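Local coordinates for ABC transporter substrate-binding protein (Pseudomonas aeruginosa, PDB 6R6K), which probably serves as the periplasmic metal-binding component of an ABC transporter, binding ferrous iron for uptake, at residues A174-A179 with S225-P230. Sequence-based numbering, arbitrary orientation.
Sequences ATIGGA and SEIDFP. Unlike the reference sequence in segment 174-179: Gly177 (reference His). With EDO (1,2-ethanediol), chain B; EDO (1,2-ethanediol), chain Y; EDO (1,2-ethanediol), chain S.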
ATOM      1  N   ALA A 174      12.506 -10.869  -9.373  1.00 49.45           N
ATOM      2  CA  ALA A 174      13.047  -9.540  -9.632  1.00 48.35           C
ATOM      3  C   ALA A 174      11.854  -8.579  -9.688  1.00 48.50           C
ATOM      4  O   ALA A 174      10.697  -9.035  -9.728  1.00 44.20           O
ATOM      5  CB  ALA A 174      13.827  -9.523 -10.950  1.00 51.27           C
ATOM      6  N   THR A 175      12.122  -7.260  -9.628  1.00 45.73           N
ATOM      7  CA  THR A 175      11.051  -6.262  -9.691  1.00 42.16           C
ATOM      8  C   THR A 175      11.351  -5.099 -10.627  1.00 44.20           C
ATOM      9  O   THR A 175      12.510  -4.788 -10.890  1.00 46.28           O
ATOM     10  CB  THR A 175      10.702  -5.675  -8.296  1.00 42.61           C
ATOM     11  OG1 THR A 175      11.713  -4.748  -7.888  1.00 42.64           O
ATOM     12  CG2 THR A 175      10.441  -6.723  -7.240  1.00 40.77           C
ATOM     13  N   ILE A 176      10.290  -4.414 -11.055  1.00 36.49           N
ATOM     14  CA  ILE A 176      10.372  -3.147 -11.766  1.00 34.79           C
ATOM     15  C   ILE A 176       9.815  -2.228 -10.689  1.00 36.32           C
ATOM     16  O   ILE A 176       8.640  -2.341 -10.328  1.00 34.16           O
ATOM     17  CB  ILE A 176       9.607  -3.107 -13.135  1.00 36.55           C
ATOM     18  CG1 ILE A 176      10.258  -4.089 -14.145  1.00 38.75           C
ATOM     19  CG2 ILE A 176       9.613  -1.689 -13.710  1.00 36.27           C
ATOM     20  CD1 ILE A 176       9.522  -4.303 -15.500  1.00 30.79           C
ATOM     21  N   GLY A 177      10.702  -1.466 -10.067  1.00 32.78           N
ATOM     22  CA  GLY A 177      10.365  -0.588  -8.959  1.00 31.43           C
ATOM     23  C   GLY A 177      10.258  -1.302  -7.614  1.00 36.51           C
ATOM     24  O   GLY A 177      10.272  -2.530  -7.544  1.00 36.62           O
ATOM     25  N   GLY A 178      10.047  -0.542  -6.563  1.00 31.99           N
ATOM     26  CA  GLY A 178       9.939  -1.119  -5.227  1.00 32.34           C
ATOM     27  C   GLY A 178       8.613  -0.931  -4.531  1.00 35.47           C
ATOM     28  O   GLY A 178       8.576  -0.898  -3.312  1.00 37.41           O
ATOM     29  N   ALA A 179       7.507  -0.836  -5.270  1.00 29.87           N
ATOM     30  CA  ALA A 179       6.178  -0.578  -4.690  1.00 26.72           C
ATOM     31  C   ALA A 179       5.656  -1.646  -3.748  1.00 29.90           C
ATOM     32  O   ALA A 179       4.935  -1.329  -2.803  1.00 27.74           O
ATOM     33  CB  ALA A 179       5.173  -0.328  -5.793  1.00 25.95           C
ATOM     34  N   SER A 225       5.950  -6.154 -11.309  1.00 33.00           N
ATOM     35  CA  SER A 225       6.060  -4.815 -11.850  1.00 32.75           C
ATOM     36  C   SER A 225       5.128  -3.788 -11.206  1.00 35.56           C
ATOM     37  O   SER A 225       3.909  -3.966 -11.102  1.00 34.00           O
ATOM     38  CB  SER A 225       5.879  -4.846 -13.373  1.00 35.21           C
ATOM     39  OG  SER A 225       6.034  -3.567 -13.963  1.00 39.82           O
ATOM     40  N   GLU A 226       5.742  -2.671 -10.831  1.00 35.23           N
ATOM     41  CA  GLU A 226       5.114  -1.469 -10.258  1.00 34.18           C
ATOM     42  C   GLU A 226       4.291  -0.823 -11.413  1.00 35.59           C
ATOM     43  O   GLU A 226       3.225  -0.249 -11.203  1.00 34.69           O
ATOM     44  CB  GLU A 226       6.266  -0.547  -9.809  1.00 35.89           C
ATOM     45  CG  GLU A 226       5.933   0.794  -9.212  1.00 47.88           C
ATOM     46  CD  GLU A 226       7.191   1.479  -8.733  1.00 59.79           C
ATOM     47  OE1 GLU A 226       7.657   2.403  -9.427  1.00 53.57           O
ATOM     48  OE2 GLU A 226       7.728   1.075  -7.678  1.00 61.50           O
ATOM     49  N   ILE A 227       4.798  -0.949 -12.627  1.00 32.28           N
ATOM     50  CA  ILE A 227       4.166  -0.417 -13.812  1.00 30.51           C
ATOM     51  C   ILE A 227       3.239  -1.466 -14.388  1.00 35.89           C
ATOM     52  O   ILE A 227       3.665  -2.547 -14.797  1.00 36.52           O
ATOM     53  CB  ILE A 227       5.236   0.057 -14.820  1.00 33.72           C
ATOM     54  CG1 ILE A 227       6.119   1.185 -14.203  1.00 32.86           C
ATOM     55  CG2 ILE A 227       4.572   0.434 -16.170  1.00 31.08           C
ATOM     56  CD1 ILE A 227       7.218   1.712 -15.186  1.00 49.36           C
ATOM     57  N   ASP A 228       1.968  -1.124 -14.447  1.00 33.14           N
ATOM     58  CA  ASP A 228       0.956  -2.021 -14.955  1.00 33.96           C
ATOM     59  C   ASP A 228       0.773  -1.837 -16.471  1.00 38.13           C
ATOM     60  O   ASP A 228      -0.093  -1.099 -16.923  1.00 36.27           O
ATOM     61  CB  ASP A 228      -0.319  -1.798 -14.136  1.00 36.19           C
ATOM     62  CG  ASP A 228      -1.366  -2.835 -14.347  1.00 50.38           C
ATOM     63  OD1 ASP A 228      -1.012  -3.968 -14.781  1.00 51.53           O
ATOM     64  OD2 ASP A 228      -2.533  -2.528 -14.109  1.00 56.68           O
ATOM     65  N   PHE A 229       1.629  -2.486 -17.249  1.00 37.23           N
ATOM     66  CA  PHE A 229       1.619  -2.352 -18.686  1.00 38.83           C
ATOM     67  C   PHE A 229       0.399  -2.959 -19.338  1.00 44.06           C
ATOM     68  O   PHE A 229      -0.030  -4.034 -18.933  1.00 47.48           O
ATOM     69  CB  PHE A 229       2.854  -3.040 -19.315  1.00 41.70           C
ATOM     70  CG  PHE A 229       4.205  -2.523 -18.920  1.00 40.76           C
ATOM     71  CD1 PHE A 229       4.700  -1.349 -19.462  1.00 41.91           C
ATOM     72  CD2 PHE A 229       5.014  -3.253 -18.064  1.00 41.80           C
ATOM     73  CE1 PHE A 229       5.977  -0.898 -19.135  1.00 43.14           C
ATOM     74  CE2 PHE A 229       6.290  -2.802 -17.735  1.00 44.75           C
ATOM     75  CZ  PHE A 229       6.771  -1.636 -18.289  1.00 42.55           C
ATOM     76  N   PRO A 230      -0.102  -2.321 -20.396  1.00 40.53           N
ATOM     77  CA  PRO A 230      -1.160  -2.940 -21.228  1.00 42.95           C
ATOM     78  C   PRO A 230      -0.691  -4.297 -21.797  1.00 51.13           C
ATOM     79  O   PRO A 230       0.515  -4.479 -22.016  1.00 53.40           O
ATOM     80  CB  PRO A 230      -1.332  -1.940 -22.358  1.00 43.71           C
ATOM     81  CG  PRO A 230      -0.827  -0.647 -21.810  1.00 47.27           C
ATOM     82  CD  PRO A 230       0.327  -1.034 -20.970  1.00 42.46           C
TER
HETATM   83  C1  EDO B 426       0.742  -7.608 -16.446  1.00 47.91           C
HETATM   84  O1  EDO B 426       0.853  -8.914 -15.917  1.00 48.26           O
HETATM   85  C2  EDO B 426       1.605  -6.587 -15.669  1.00 46.89           C
HETATM   86  O2  EDO B 426       1.882  -5.431 -16.453  1.00 48.50           O
HETATM   87  C1  EDO Y 423      10.580   4.874  -6.410  1.00 65.85           C
HETATM   88  O1  EDO Y 423      11.340   6.035  -6.767  1.00 64.86           O
HETATM   89  C2  EDO Y 423      10.392   3.914  -7.633  1.00 62.50           C
HETATM   90  O2  EDO Y 423      10.152   2.592  -7.166  1.00 59.65           O
HETATM   91  C1  EDO S 417       2.989   3.618  -1.965  1.00 69.34           C
HETATM   92  O1  EDO S 417       4.000   4.398  -2.602  1.00 70.79           O
HETATM   93  C2  EDO S 417       3.084   2.136  -2.440  1.00 65.60           C
HETATM   94  O2  EDO S 417       4.383   1.625  -2.161  1.00 60.51           O
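Ile176 and Ser225 form a parallel beta bridge, their CA atoms 4.6 Å apart, where two neighbouring strands of a four-stranded parallel sheet end. Strand order 190-195, 172-176, 222-225, 244-247, with helices between, marks this as one alpha/beta lobe of a metal-binding periplasmic protein. The bridge is closed by Glu226 N, which donates to Ile176 O at 3.0 Å with an N-H...O angle of 154°, while Phe224 bonds Ile176 on the preceding side. Past this bond both chains leave the sheet, and Glu226 reaches across to the loop 177-179. Its CB lies 3.0 Å from Ile176 O, a close approach next to the Glu226 N to Ile176 O bond. CG, placed anti to the backbone N (chi1 178°), comes alongside the methyl CB of Ala179 at 3.7 Å. The extended chain then sets CD beside the CA of Gly177, a residue that is histidine in the reference sequence. At the tip, OE2 is 3.0 Å from Gly178 N and accepts a hydrogen bond from O2 of a 1,2-ethanediol, which in turn accepts one from Gly178 N. A bound sodium ion also lies about 3 Å from the nearest atom of the Glu226 side chain, consistent with a carboxylate facing a polar cleft. On the face that carries Ile176 and Ser225, the packing is mainly apolar: Ile176 CD1 approaches the edge of the Phe229 ring, near its plane, while Leu245 of strand 244-247 touches both residues. Ile227 CG2 sits over the centre of that ring, 3.5 Å above its plane. Ser225 holds the turn leading there: with OG anti to its backbone N (chi1 -177°), the hydroxyl donates to Ile227 O and rests 3.7 Å from Ile176 CB.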